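Side-chain contacts in Cap5O (Staphylococcus aureus, PDB 3OJO), which acts as an NAD-dependent UDP-N-acetyl-mannosamine dehydrogenase in capsular polysaccharide biosynthesis: residues T15-G20 with M109-S114; I22-S27 with P60-V65; F30-V35 with Y66-S71; V86-V91 with R193-F198. All coordinates share one frame; numbering follows the deposited sequence.

Contact 1 (T15-G20 with M109-S114). With NAD (nicotinamide-adenine-dinucleotide), chain J.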
# COMPACT_ATOMS: atom_id res chain seq x y z
N THR B 15 24.20 1.13 -31.06
CA THR B 15 22.94 1.34 -31.73
C THR B 15 21.81 1.47 -30.67
O THR B 15 21.68 0.61 -29.77
CB THR B 15 22.69 0.26 -32.77
OG1 THR B 15 23.82 0.20 -33.64
CG2 THR B 15 21.43 0.51 -33.57
N VAL B 16 21.03 2.55 -30.78
CA VAL B 16 19.87 2.78 -29.92
C VAL B 16 18.63 2.56 -30.79
O VAL B 16 18.41 3.27 -31.75
CB VAL B 16 19.89 4.18 -29.23
CG1 VAL B 16 18.62 4.42 -28.44
CG2 VAL B 16 21.14 4.36 -28.34
N VAL B 17 17.84 1.54 -30.46
CA VAL B 17 16.62 1.20 -31.20
C VAL B 17 15.40 1.83 -30.50
O VAL B 17 15.03 1.41 -29.41
CB VAL B 17 16.49 -0.33 -31.40
CG1 VAL B 17 15.28 -0.69 -32.25
CG2 VAL B 17 17.76 -0.90 -32.00
N GLY B 18 14.83 2.84 -31.14
CA GLY B 18 13.72 3.61 -30.60
C GLY B 18 14.24 4.97 -30.21
O GLY B 18 15.16 5.08 -29.39
N LEU B 19 13.75 6.02 -30.87
CA LEU B 19 14.23 7.38 -30.60
C LEU B 19 13.17 8.34 -30.07
O LEU B 19 13.00 9.44 -30.61
CB LEU B 19 14.94 7.96 -31.84
CG LEU B 19 16.11 7.17 -32.39
CD1 LEU B 19 16.47 7.66 -33.74
CD2 LEU B 19 17.31 7.25 -31.48
N GLY B 20 12.50 7.93 -29.00
CA GLY B 20 11.52 8.76 -28.32
C GLY B 20 12.13 9.49 -27.14
O GLY B 20 13.31 9.83 -27.17
N MET B 109 10.10 -7.23 -29.02
CA MET B 109 10.40 -8.45 -29.75
C MET B 109 10.61 -8.16 -31.24
O MET B 109 11.55 -8.68 -31.84
CB MET B 109 9.38 -9.54 -29.45
CG MET B 109 9.39 -10.01 -27.98
SD MET B 109 11.02 -10.47 -27.35
CE MET B 109 10.97 -9.76 -25.86
N ARG B 110 9.80 -7.24 -31.81
CA ARG B 110 9.97 -6.77 -33.19
C ARG B 110 11.33 -6.09 -33.32
O ARG B 110 12.06 -6.39 -34.26
CB ARG B 110 8.86 -5.77 -33.55
CG ARG B 110 7.91 -6.26 -34.62
CD ARG B 110 6.69 -5.36 -34.74
NE ARG B 110 5.58 -5.83 -33.91
CZ ARG B 110 4.48 -5.13 -33.66
NH1 ARG B 110 4.34 -3.91 -34.15
NH2 ARG B 110 3.51 -5.65 -32.91
N ALA B 111 11.68 -5.22 -32.33
CA ALA B 111 12.96 -4.53 -32.25
C ALA B 111 14.11 -5.51 -32.05
O ALA B 111 15.21 -5.27 -32.57
CB ALA B 111 12.95 -3.52 -31.11
N LEU B 112 13.87 -6.62 -31.31
CA LEU B 112 14.89 -7.66 -31.12
C LEU B 112 15.18 -8.34 -32.46
O LEU B 112 16.35 -8.52 -32.80
CB LEU B 112 14.52 -8.67 -30.02
CG LEU B 112 15.61 -9.73 -29.64
CD1 LEU B 112 16.91 -9.08 -29.13
CD2 LEU B 112 15.08 -10.75 -28.64
N ASP B 113 14.13 -8.63 -33.27
CA ASP B 113 14.26 -9.25 -34.59
C ASP B 113 15.01 -8.40 -35.63
O ASP B 113 15.61 -8.97 -36.55
CB ASP B 113 12.91 -9.71 -35.15
CG ASP B 113 12.28 -10.88 -34.44
OD1 ASP B 113 11.04 -10.95 -34.40
OD2 ASP B 113 13.04 -11.75 -33.93
N SER B 114 14.98 -7.06 -35.49
CA SER B 114 15.67 -6.11 -36.39
C SER B 114 17.19 -6.13 -36.17
O SER B 114 17.97 -5.86 -37.09
CB SER B 114 15.14 -4.69 -36.17
OG SER B 114 15.75 -4.02 -35.08
PA NAD J . 8.13 6.98 -27.24
O1A NAD J . 6.84 6.64 -27.87
O2A NAD J . 8.26 8.43 -27.00
O5B NAD J . 9.32 6.48 -28.21
C5B NAD J . 9.28 5.23 -28.83
C4B NAD J . 9.94 5.38 -30.19
O4B NAD J . 10.36 4.11 -30.65
C3B NAD J . 9.00 5.98 -31.24
O3B NAD J . 9.70 7.00 -31.96
C2B NAD J . 8.77 4.81 -32.19
O2B NAD J . 8.54 5.19 -33.53
C1B NAD J . 10.04 4.00 -32.03
N9A NAD J . 9.83 2.59 -32.39
C8A NAD J . 8.71 1.84 -32.11
N7A NAD J . 8.93 0.56 -32.50
C5A NAD J . 10.18 0.50 -33.03
C6A NAD J . 10.89 -0.55 -33.60
N6A NAD J . 10.32 -1.76 -33.66
N1A NAD J . 12.18 -0.32 -34.08
C2A NAD J . 12.75 0.94 -33.98
N3A NAD J . 12.04 1.98 -33.42
C4A NAD J . 10.77 1.76 -32.95
O3 NAD J . 8.30 6.11 -25.89
PN NAD J . 9.28 6.50 -24.68
O1N NAD J . 8.57 7.49 -23.83
O2N NAD J . 10.63 6.80 -25.22
O5D NAD J . 9.34 5.16 -23.84
C5D NAD J . 9.51 3.91 -24.45
C4D NAD J . 9.27 2.84 -23.38
O4D NAD J . 10.21 2.98 -22.33
C3D NAD J . 7.93 2.96 -22.66
O3D NAD J . 6.79 2.53 -23.38
C2D NAD J . 8.22 2.10 -21.45
O2D NAD J . 8.36 0.77 -21.87
C1D NAD J . 9.62 2.56 -21.11
N1N NAD J . 9.49 3.65 -20.11
C2N NAD J . 9.48 4.98 -20.46
C3N NAD J . 9.32 5.96 -19.47
C7N NAD J . 9.73 7.38 -19.74
O7N NAD J . 10.49 8.04 -18.75
N7N NAD J . 9.35 7.99 -20.87
C4N NAD J . 9.13 5.58 -18.14
C5N NAD J . 9.11 4.23 -17.79
C6N NAD J . 9.27 3.28 -18.80
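V17 and A111 meet in the adenine end of the Rossmann-fold cofactor site. V17 closes strand 13-17, and A111 lies on helix 106-115. The two side chains point toward each other, and V17 CG1 comes to 3.8 Å from A111 CB. V17 CG1 also touches the base, at 3.5 Å from C2A of NAD and almost as near to N1A. One methyl group thus serves helix and cofactor at once. The first torsion explains this. CG1 stands opposite the backbone N (chi1 -176°), which directs it across to the helix and the adenine, while CG2 stays beside the backbone N. A111 reaches the same base from the helix side, its CB 4.1 Å from N6A of NAD. The small methyl lets the helix come near both V17 and the purine. V91 packs against V17 and A111 as well, and joins this apolar group.

After V17 the chain turns under the ribose, in keeping with a Rossmann GxGxxG motif. G18 CA lies 3.4 Å from O4B of NAD, and G20 CA lies 3.2 Å from O5B of NAD. With no side chain at either glycine, the backbone can run this close to the cofactor. L19 N is hydrogen-bonded to D41 OD2, and the same carboxylate oxygen binds NAD, so the loop helps to position that acid. Further along the helix, S114 turns its hydroxyl back on the preceding turn. S114 OG donates to A111 O at 2.9 Å, tilted 27° from the carbonyl plane.

Contact 2 (I22-S27 with P60-V65). With NAD (nicotinamide-adenine-dinucleotide), chain J.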
# COMPACT_ATOMS: atom_id res chain seq x y z
N ILE B 22 12.99 8.37 -24.25
CA ILE B 22 14.05 7.56 -23.64
C ILE B 22 15.27 7.45 -24.60
O ILE B 22 16.37 7.86 -24.22
CB ILE B 22 13.49 6.17 -23.20
CG1 ILE B 22 12.46 6.27 -22.06
CG2 ILE B 22 14.60 5.20 -22.90
CD1 ILE B 22 13.01 6.68 -20.69
N GLY B 23 15.05 6.91 -25.80
CA GLY B 23 16.07 6.64 -26.81
C GLY B 23 16.84 7.83 -27.36
O GLY B 23 18.06 7.75 -27.46
N LEU B 24 16.15 8.91 -27.77
CA LEU B 24 16.82 10.08 -28.33
C LEU B 24 17.80 10.73 -27.33
O LEU B 24 18.98 10.81 -27.67
CB LEU B 24 15.84 11.10 -28.95
CG LEU B 24 16.47 12.34 -29.59
CD1 LEU B 24 17.38 11.96 -30.77
CD2 LEU B 24 15.40 13.35 -29.98
N PRO B 25 17.39 11.14 -26.10
CA PRO B 25 18.37 11.70 -25.15
C PRO B 25 19.52 10.76 -24.82
O PRO B 25 20.66 11.22 -24.70
CB PRO B 25 17.51 12.00 -23.92
CG PRO B 25 16.14 12.20 -24.47
CD PRO B 25 16.04 11.14 -25.51
N THR B 26 19.24 9.43 -24.71
CA THR B 26 20.24 8.38 -24.46
C THR B 26 21.27 8.34 -25.61
O THR B 26 22.46 8.28 -25.32
CB THR B 26 19.54 7.04 -24.20
OG1 THR B 26 18.70 7.17 -23.05
CG2 THR B 26 20.50 5.87 -24.04
N SER B 27 20.82 8.34 -26.88
CA SER B 27 21.72 8.37 -28.05
C SER B 27 22.58 9.63 -27.98
O SER B 27 23.79 9.56 -28.15
CB SER B 27 20.91 8.42 -29.34
OG SER B 27 19.95 7.39 -29.37
N PRO B 60 13.61 21.05 -23.12
CA PRO B 60 14.47 22.25 -23.10
C PRO B 60 15.96 21.92 -23.06
O PRO B 60 16.39 21.05 -22.31
CB PRO B 60 14.14 22.92 -21.77
CG PRO B 60 13.22 22.00 -21.03
CD PRO B 60 12.59 21.11 -22.05
N GLY B 61 16.72 22.67 -23.83
CA GLY B 61 18.17 22.52 -23.89
C GLY B 61 18.71 21.38 -24.71
O GLY B 61 19.91 21.38 -25.02
N LEU B 62 17.86 20.42 -25.10
CA LEU B 62 18.29 19.24 -25.86
C LEU B 62 18.69 19.55 -27.28
O LEU B 62 19.70 19.01 -27.76
CB LEU B 62 17.26 18.08 -25.78
CG LEU B 62 17.76 16.68 -26.19
CD1 LEU B 62 18.68 16.07 -25.14
CD2 LEU B 62 16.59 15.74 -26.51
N GLN B 63 17.95 20.45 -27.95
CA GLN B 63 18.23 20.90 -29.33
C GLN B 63 19.68 21.37 -29.49
O GLN B 63 20.33 21.01 -30.47
CB GLN B 63 17.25 22.02 -29.73
CG GLN B 63 17.42 22.56 -31.14
CD GLN B 63 17.18 21.54 -32.22
OE1 GLN B 63 18.12 21.13 -32.91
NE2 GLN B 63 15.93 21.12 -32.40
N GLU B 64 20.18 22.13 -28.48
CA GLU B 64 21.54 22.67 -28.39
C GLU B 64 22.56 21.55 -28.31
O GLU B 64 23.58 21.61 -28.99
CB GLU B 64 21.62 23.50 -27.10
CG GLU B 64 22.70 24.56 -27.04
CD GLU B 64 22.48 25.58 -25.94
OE1 GLU B 64 21.34 25.70 -25.44
OE2 GLU B 64 23.47 26.24 -25.55
N VAL B 65 22.29 20.52 -27.48
CA VAL B 65 23.17 19.36 -27.28
C VAL B 65 23.18 18.52 -28.54
O VAL B 65 24.25 18.11 -29.00
CB VAL B 65 22.78 18.52 -26.03
CG1 VAL B 65 23.88 17.53 -25.67
CG2 VAL B 65 22.47 19.42 -24.84
PA NAD J . 8.13 6.98 -27.24
O1A NAD J . 6.84 6.64 -27.87
O2A NAD J . 8.26 8.43 -27.00
O5B NAD J . 9.32 6.48 -28.21
C5B NAD J . 9.28 5.23 -28.83
C4B NAD J . 9.94 5.38 -30.19
O4B NAD J . 10.36 4.11 -30.65
C3B NAD J . 9.00 5.98 -31.24
O3B NAD J . 9.70 7.00 -31.96
C2B NAD J . 8.77 4.81 -32.19
O2B NAD J . 8.54 5.19 -33.53
C1B NAD J . 10.04 4.00 -32.03
N9A NAD J . 9.83 2.59 -32.39
C8A NAD J . 8.71 1.84 -32.11
N7A NAD J . 8.93 0.56 -32.50
C5A NAD J . 10.18 0.50 -33.03
C6A NAD J . 10.89 -0.55 -33.60
N6A NAD J . 10.32 -1.76 -33.66
N1A NAD J . 12.18 -0.32 -34.08
C2A NAD J . 12.75 0.94 -33.98
N3A NAD J . 12.04 1.98 -33.42
C4A NAD J . 10.77 1.76 -32.95
O3 NAD J . 8.30 6.11 -25.89
PN NAD J . 9.28 6.50 -24.68
O1N NAD J . 8.57 7.49 -23.83
O2N NAD J . 10.63 6.80 -25.22
O5D NAD J . 9.34 5.16 -23.84
C5D NAD J . 9.51 3.91 -24.45
C4D NAD J . 9.27 2.84 -23.38
O4D NAD J . 10.21 2.98 -22.33
C3D NAD J . 7.93 2.96 -22.66
O3D NAD J . 6.79 2.53 -23.38
C2D NAD J . 8.22 2.10 -21.45
O2D NAD J . 8.36 0.77 -21.87
C1D NAD J . 9.62 2.56 -21.11
N1N NAD J . 9.49 3.65 -20.11
C2N NAD J . 9.48 4.98 -20.46
C3N NAD J . 9.32 5.96 -19.47
C7N NAD J . 9.73 7.38 -19.74
O7N NAD J . 10.49 8.04 -18.75
N7N NAD J . 9.35 7.99 -20.87
C4N NAD J . 9.13 5.58 -18.14
C5N NAD J . 9.11 4.23 -17.79
C6N NAD J . 9.27 3.28 -18.80
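L62 lays its CD2 methyl against the ring of P25, crossing it at about a right angle. The gap is 4.1 Å from L62 CD2 to P25 CG. L24 reaches the same methyl with the end of its side chain, L24 CD2 lying 4.4 Å from L62 CD2. The CG of L62 is opposite its backbone N (chi1 -164°), which extends the branch across to helix 23-32. L62 opens helix 62-71, with G61 at the N-cap. L170 and I28 also pack on L62, and I169 packs on P25, so helix 169-175 helps to enclose the contact.

The N-terminal end of the 22-27 segment, at I22, meets the cofactor. This is the strand-turn-helix arrangement of the Rossmann fold, where the first helix begins beside the pyrophosphate. I22 N donates to O2N of NAD at 3.0 Å, with an N-H...O angle of 156°. The I22 side chain continues toward the nicotinamide. Its CG1 is 3.6 Å from C2N of NAD, and its CD1 is 3.5 Å from O7N of NAD.

Two buried hydroxyls are satisfied inside the helix. T26 OG1 donates to I22 O at 2.7 Å. S27 OG donates to G23 O at 2.7 Å, and S27 N donates to the same oxygen from the opposite face of its plane. Across the segments the contact is apolar, with no hydrogen bond between them. It is ordinary van der Waals packing, while the polar bonds serve the helix and NAD.

Contact 3 (F30-V35 with Y66-S71)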
# COMPACT_ATOMS: atom_id res chain seq x y z
N PHE B 30 25.43 9.28 -25.06
CA PHE B 30 26.60 8.46 -25.36
C PHE B 30 27.49 9.12 -26.42
O PHE B 30 28.72 9.06 -26.29
CB PHE B 30 26.17 7.07 -25.84
CG PHE B 30 25.73 6.12 -24.75
CD1 PHE B 30 26.66 5.41 -23.99
CD2 PHE B 30 24.38 5.85 -24.55
CE1 PHE B 30 26.25 4.47 -23.04
CE2 PHE B 30 23.97 4.90 -23.60
CZ PHE B 30 24.91 4.23 -22.85
N ALA B 31 26.87 9.77 -27.44
CA ALA B 31 27.55 10.48 -28.52
C ALA B 31 28.30 11.71 -27.99
O ALA B 31 29.37 12.04 -28.51
CB ALA B 31 26.56 10.89 -29.59
N LYS B 32 27.75 12.36 -26.94
CA LYS B 32 28.32 13.52 -26.24
C LYS B 32 29.65 13.11 -25.55
O LYS B 32 30.49 13.97 -25.30
CB LYS B 32 27.32 14.03 -25.18
CG LYS B 32 27.62 15.40 -24.61
CD LYS B 32 26.80 15.68 -23.35
CE LYS B 32 27.26 16.94 -22.64
NZ LYS B 32 26.75 18.18 -23.30
N HIS B 33 29.81 11.80 -25.27
CA HIS B 33 30.96 11.21 -24.59
C HIS B 33 31.93 10.44 -25.52
O HIS B 33 32.77 9.67 -25.06
CB HIS B 33 30.48 10.38 -23.37
CG HIS B 33 29.90 11.23 -22.28
ND1 HIS B 33 30.61 11.50 -21.13
CD2 HIS B 33 28.71 11.87 -22.21
CE1 HIS B 33 29.84 12.30 -20.41
NE2 HIS B 33 28.68 12.54 -21.02
N GLY B 34 31.81 10.70 -26.83
CA GLY B 34 32.68 10.13 -27.86
C GLY B 34 32.32 8.79 -28.46
O GLY B 34 33.10 8.26 -29.27
N VAL B 35 31.16 8.22 -28.10
CA VAL B 35 30.72 6.93 -28.65
C VAL B 35 30.05 7.17 -30.02
O VAL B 35 29.33 8.16 -30.17
CB VAL B 35 29.81 6.16 -27.66
CG1 VAL B 35 29.50 4.75 -28.17
CG2 VAL B 35 30.43 6.10 -26.27
N TYR B 66 21.97 18.31 -29.14
CA TYR B 66 21.80 17.57 -30.39
C TYR B 66 22.58 18.21 -31.54
O TYR B 66 23.19 17.49 -32.32
CB TYR B 66 20.31 17.48 -30.76
CG TYR B 66 20.06 16.72 -32.05
CD1 TYR B 66 20.45 15.39 -32.19
CD2 TYR B 66 19.49 17.35 -33.15
CE1 TYR B 66 20.26 14.71 -33.38
CE2 TYR B 66 19.30 16.67 -34.35
CZ TYR B 66 19.68 15.35 -34.46
OH TYR B 66 19.47 14.66 -35.62
N GLU B 67 22.56 19.55 -31.63
CA GLU B 67 23.29 20.33 -32.65
C GLU B 67 24.80 20.09 -32.57
O GLU B 67 25.41 19.91 -33.62
CB GLU B 67 22.97 21.82 -32.55
CG GLU B 67 21.67 22.21 -33.24
CD GLU B 67 21.10 23.58 -32.95
OE1 GLU B 67 21.70 24.33 -32.14
OE2 GLU B 67 20.06 23.92 -33.55
N GLU B 68 25.38 20.03 -31.35
CA GLU B 68 26.81 19.76 -31.13
C GLU B 68 27.19 18.35 -31.59
O GLU B 68 28.16 18.16 -32.31
CB GLU B 68 27.17 19.89 -29.63
CG GLU B 68 26.99 21.26 -29.02
CD GLU B 68 27.52 21.37 -27.60
OE1 GLU B 68 26.84 20.88 -26.67
OE2 GLU B 68 28.63 21.92 -27.43
N VAL B 69 26.41 17.37 -31.15
CA VAL B 69 26.56 15.94 -31.38
C VAL B 69 26.34 15.52 -32.85
O VAL B 69 27.03 14.63 -33.35
CB VAL B 69 25.68 15.19 -30.33
CG1 VAL B 69 25.05 13.92 -30.87
CG2 VAL B 69 26.46 14.92 -29.06
N LEU B 70 25.39 16.19 -33.53
CA LEU B 70 25.09 15.90 -34.94
C LEU B 70 26.26 16.41 -35.81
O LEU B 70 26.73 15.67 -36.69
CB LEU B 70 23.75 16.57 -35.31
CG LEU B 70 23.21 16.54 -36.75
CD1 LEU B 70 22.85 15.14 -37.23
CD2 LEU B 70 21.97 17.35 -36.81
N SER B 71 26.78 17.61 -35.50
CA SER B 71 27.91 18.25 -36.19
C SER B 71 29.24 17.51 -35.99
O SER B 71 30.08 17.52 -36.91
CB SER B 71 28.04 19.72 -35.80
OG SER B 71 27.93 19.98 -34.41
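A31 and V69 join two neighbouring helices, 23-32 and 62-71, of the Rossmann-fold NAD-binding domain. A31 CB sits 3.6 Å from V69 CG1, the two side chains pointing toward each other. The second branch of V69 lies against the backbone of K32, the residue after A31. V69 CG2 is 3.6 Å from K32 N and 3.7 Å from K32 CA. CG1 thus meets the A31 methyl, while CG2 lies mainly on the K32 backbone and is also near A31 CB. The small alanine permits a close approach of the helices, with K32 CA and V69 CA only 5.9 Å apart.

At the exposed margin K32 and E68 bring opposite charges near each other. The K32 chain runs out extended and bends only at its last torsion (chi4 79°), which leaves NZ 4.3 Å from E68 OE1. This is too long for a salt bridge, so any attraction is probably modest.

The next shell ties both helices to the edge of the sheet. L75 of the outermost strand 75-78 packs against both A31 and V69, so the sheet backs the contact. Y66 packs on L75 as well, and its OH is hydrogen-bonded to L50 O. On the other side of helix 23-32, F30 points away from V69 and meets F198 edge-to-face.

Helix 23-32 ends just past the contact in a Schellman motif, with G34 at positive phi as the C-prime residue. G34 N bonds to A31 O. F30 O accepts two backbone bonds from opposite faces of its plane, from H33 N at 3.1 Å and from V35 N at 3.2 Å.

Contact 4 (V86-V91 with R193-F198). With NAD (nicotinamide-adenine-dinucleotide), chain J.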
# COMPACT_ATOMS: atom_id res chain seq x y z
N VAL B 86 27.22 -2.60 -28.93
CA VAL B 86 26.14 -2.50 -27.96
C VAL B 86 24.86 -2.14 -28.70
O VAL B 86 24.88 -1.29 -29.59
CB VAL B 86 26.43 -1.46 -26.84
CG1 VAL B 86 25.40 -1.54 -25.71
CG2 VAL B 86 27.85 -1.59 -26.29
N PHE B 87 23.75 -2.77 -28.29
CA PHE B 87 22.42 -2.46 -28.80
C PHE B 87 21.52 -2.16 -27.61
O PHE B 87 21.47 -2.93 -26.66
CB PHE B 87 21.83 -3.62 -29.59
CG PHE B 87 22.57 -3.99 -30.85
CD1 PHE B 87 22.20 -3.45 -32.08
CD2 PHE B 87 23.59 -4.94 -30.82
CE1 PHE B 87 22.85 -3.84 -33.25
CE2 PHE B 87 24.25 -5.32 -32.00
CZ PHE B 87 23.87 -4.77 -33.20
N ILE B 88 20.84 -1.01 -27.64
CA ILE B 88 19.91 -0.60 -26.60
C ILE B 88 18.50 -0.53 -27.20
O ILE B 88 18.26 0.28 -28.10
CB ILE B 88 20.31 0.73 -25.89
CG1 ILE B 88 21.69 0.60 -25.20
CG2 ILE B 88 19.22 1.13 -24.89
CD1 ILE B 88 22.24 1.82 -24.58
N ILE B 89 17.56 -1.35 -26.68
CA ILE B 89 16.16 -1.32 -27.10
C ILE B 89 15.44 -0.36 -26.14
O ILE B 89 15.39 -0.61 -24.93
CB ILE B 89 15.54 -2.73 -27.17
CG1 ILE B 89 16.24 -3.57 -28.26
CG2 ILE B 89 14.02 -2.67 -27.39
CD1 ILE B 89 16.33 -5.04 -27.97
N ALA B 90 14.90 0.73 -26.70
CA ALA B 90 14.17 1.79 -26.00
C ALA B 90 12.87 2.11 -26.75
O ALA B 90 12.48 3.28 -26.86
CB ALA B 90 15.04 3.03 -25.89
N VAL B 91 12.19 1.07 -27.27
CA VAL B 91 10.93 1.16 -27.99
C VAL B 91 9.76 1.21 -26.96
O VAL B 91 10.00 0.93 -25.78
CB VAL B 91 10.76 0.02 -29.04
CG1 VAL B 91 11.92 -0.00 -30.04
CG2 VAL B 91 10.61 -1.34 -28.36
N ARG B 193 30.04 -1.68 -17.96
CA ARG B 193 31.00 -1.18 -18.95
C ARG B 193 30.35 -0.08 -19.82
O ARG B 193 30.94 0.99 -20.04
CB ARG B 193 31.54 -2.34 -19.81
CG ARG B 193 32.95 -2.79 -19.42
CD ARG B 193 33.32 -4.12 -20.04
NE ARG B 193 33.53 -5.14 -19.02
CZ ARG B 193 33.28 -6.44 -19.17
NH1 ARG B 193 32.81 -6.90 -20.32
NH2 ARG B 193 33.49 -7.29 -18.17
N VAL B 194 29.10 -0.35 -20.25
CA VAL B 194 28.32 0.55 -21.11
C VAL B 194 27.97 1.86 -20.41
O VAL B 194 28.35 2.93 -20.88
CB VAL B 194 27.12 -0.17 -21.75
CG1 VAL B 194 26.27 0.79 -22.58
CG2 VAL B 194 27.58 -1.35 -22.60
N TYR B 195 27.32 1.76 -19.25
CA TYR B 195 26.89 2.92 -18.48
C TYR B 195 27.97 3.76 -17.81
O TYR B 195 27.77 4.96 -17.60
CB TYR B 195 25.74 2.54 -17.53
CG TYR B 195 24.49 2.18 -18.30
CD1 TYR B 195 24.07 0.85 -18.40
CD2 TYR B 195 23.76 3.15 -19.00
CE1 TYR B 195 22.94 0.51 -19.15
CE2 TYR B 195 22.63 2.81 -19.74
CZ TYR B 195 22.22 1.50 -19.80
OH TYR B 195 21.09 1.17 -20.53
N ARG B 196 29.13 3.14 -17.54
CA ARG B 196 30.31 3.77 -16.92
C ARG B 196 30.76 5.03 -17.70
O ARG B 196 31.38 5.91 -17.10
CB ARG B 196 31.45 2.75 -16.86
CG ARG B 196 32.36 2.88 -15.63
CD ARG B 196 33.07 1.57 -15.30
NE ARG B 196 33.94 1.10 -16.39
CZ ARG B 196 34.09 -0.18 -16.73
NH1 ARG B 196 33.43 -1.13 -16.08
NH2 ARG B 196 34.89 -0.52 -17.73
N THR B 197 30.41 5.11 -19.01
CA THR B 197 30.69 6.17 -19.98
C THR B 197 30.30 7.56 -19.47
O THR B 197 31.05 8.51 -19.70
CB THR B 197 29.99 5.84 -21.34
OG1 THR B 197 30.32 4.50 -21.75
CG2 THR B 197 30.34 6.83 -22.48
N PHE B 198 29.15 7.68 -18.76
CA PHE B 198 28.64 8.97 -18.26
C PHE B 198 27.91 8.86 -16.93
O PHE B 198 27.66 9.89 -16.30
CB PHE B 198 27.72 9.63 -19.31
CG PHE B 198 26.48 8.82 -19.63
CD1 PHE B 198 26.52 7.82 -20.60
CD2 PHE B 198 25.29 9.01 -18.93
CE1 PHE B 198 25.39 7.04 -20.86
CE2 PHE B 198 24.16 8.24 -19.20
CZ PHE B 198 24.23 7.26 -20.17
PA NAD J . 8.13 6.98 -27.24
O1A NAD J . 6.84 6.64 -27.87
O2A NAD J . 8.26 8.43 -27.00
O5B NAD J . 9.32 6.48 -28.21
C5B NAD J . 9.28 5.23 -28.83
C4B NAD J . 9.94 5.38 -30.19
O4B NAD J . 10.36 4.11 -30.65
C3B NAD J . 9.00 5.98 -31.24
O3B NAD J . 9.70 7.00 -31.96
C2B NAD J . 8.77 4.81 -32.19
O2B NAD J . 8.54 5.19 -33.53
C1B NAD J . 10.04 4.00 -32.03
N9A NAD J . 9.83 2.59 -32.39
C8A NAD J . 8.71 1.84 -32.11
N7A NAD J . 8.93 0.56 -32.50
C5A NAD J . 10.18 0.50 -33.03
C6A NAD J . 10.89 -0.55 -33.60
N6A NAD J . 10.32 -1.76 -33.66
N1A NAD J . 12.18 -0.32 -34.08
C2A NAD J . 12.75 0.94 -33.98
N3A NAD J . 12.04 1.98 -33.42
C4A NAD J . 10.77 1.76 -32.95
O3 NAD J . 8.30 6.11 -25.89
PN NAD J . 9.28 6.50 -24.68
O1N NAD J . 8.57 7.49 -23.83
O2N NAD J . 10.63 6.80 -25.22
O5D NAD J . 9.34 5.16 -23.84
C5D NAD J . 9.51 3.91 -24.45
C4D NAD J . 9.27 2.84 -23.38
O4D NAD J . 10.21 2.98 -22.33
C3D NAD J . 7.93 2.96 -22.66
O3D NAD J . 6.79 2.53 -23.38
C2D NAD J . 8.22 2.10 -21.45
O2D NAD J . 8.36 0.77 -21.87
C1D NAD J . 9.62 2.56 -21.11
N1N NAD J . 9.49 3.65 -20.11
C2N NAD J . 9.48 4.98 -20.46
C3N NAD J . 9.32 5.96 -19.47
C7N NAD J . 9.73 7.38 -19.74
O7N NAD J . 10.49 8.04 -18.75
N7N NAD J . 9.35 7.99 -20.87
C4N NAD J . 9.13 5.58 -18.14
C5N NAD J . 9.11 4.23 -17.79
C6N NAD J . 9.27 3.28 -18.80
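The sheet of the Rossmann-fold domain packs here on helix 185-195, through V86 and V194. V86 belongs to strand 86-89, next to strand 13-17. The two valines slide past each other in opposite directions. V86 CG2 lies 3.7 Å from V194 CG2, and V86 CG1 lies 3.8 Å from the same methyl. V194 CG2 therefore touches both branches of V86. With CG1 of V194 opposite the backbone N (chi1 177°), CG2 falls opposite the carbonyl carbon and meets V86. I126 of the next strand packs on both valines.

Two residues along the same strand, I88 approaches Y195. I88 CD1 is 4.3 Å from Y195 OH, a loose approach to the polar end of the ring. That hydroxyl is hydrogen-bonded to E128 OE2, which gives the buried polar group a partner. F30 of helix 23-32 touches I88, V194 and Y195.

Beyond the strand, the chain passes into the cofactor pocket. V91 CG1 is 3.5 Å from C5A of NAD, and V91 O is 3.2 Å from C4D of NAD. At the far end, past V194, the chain is tied back by a side chain: T197 OG1 donates to V194 O at 2.7 Å.

Overall arrangement
All four contacts lie within the NAD-binding domain, and contacts 1 and 4 meet in its sheet, where strands 13-17 and 86-89 are neighbours. Their centres are 13 Å apart. V17 bridges them by probable backbone hydrogen bonds to I88 and A90. Contacts 2 and 3 use the same helix pair, 23-32 and 62-71, with centres 10 Å apart. Along the chain both are nested inside the loop closed by contact 1, and both close before contact 4 opens. F30 links contact 3 to contact 4 through V194 and F198. Contacts 1, 2 and 4 tie the core of the domain to NAD, and contact 3 extends the helix pairing away from the annotated sites.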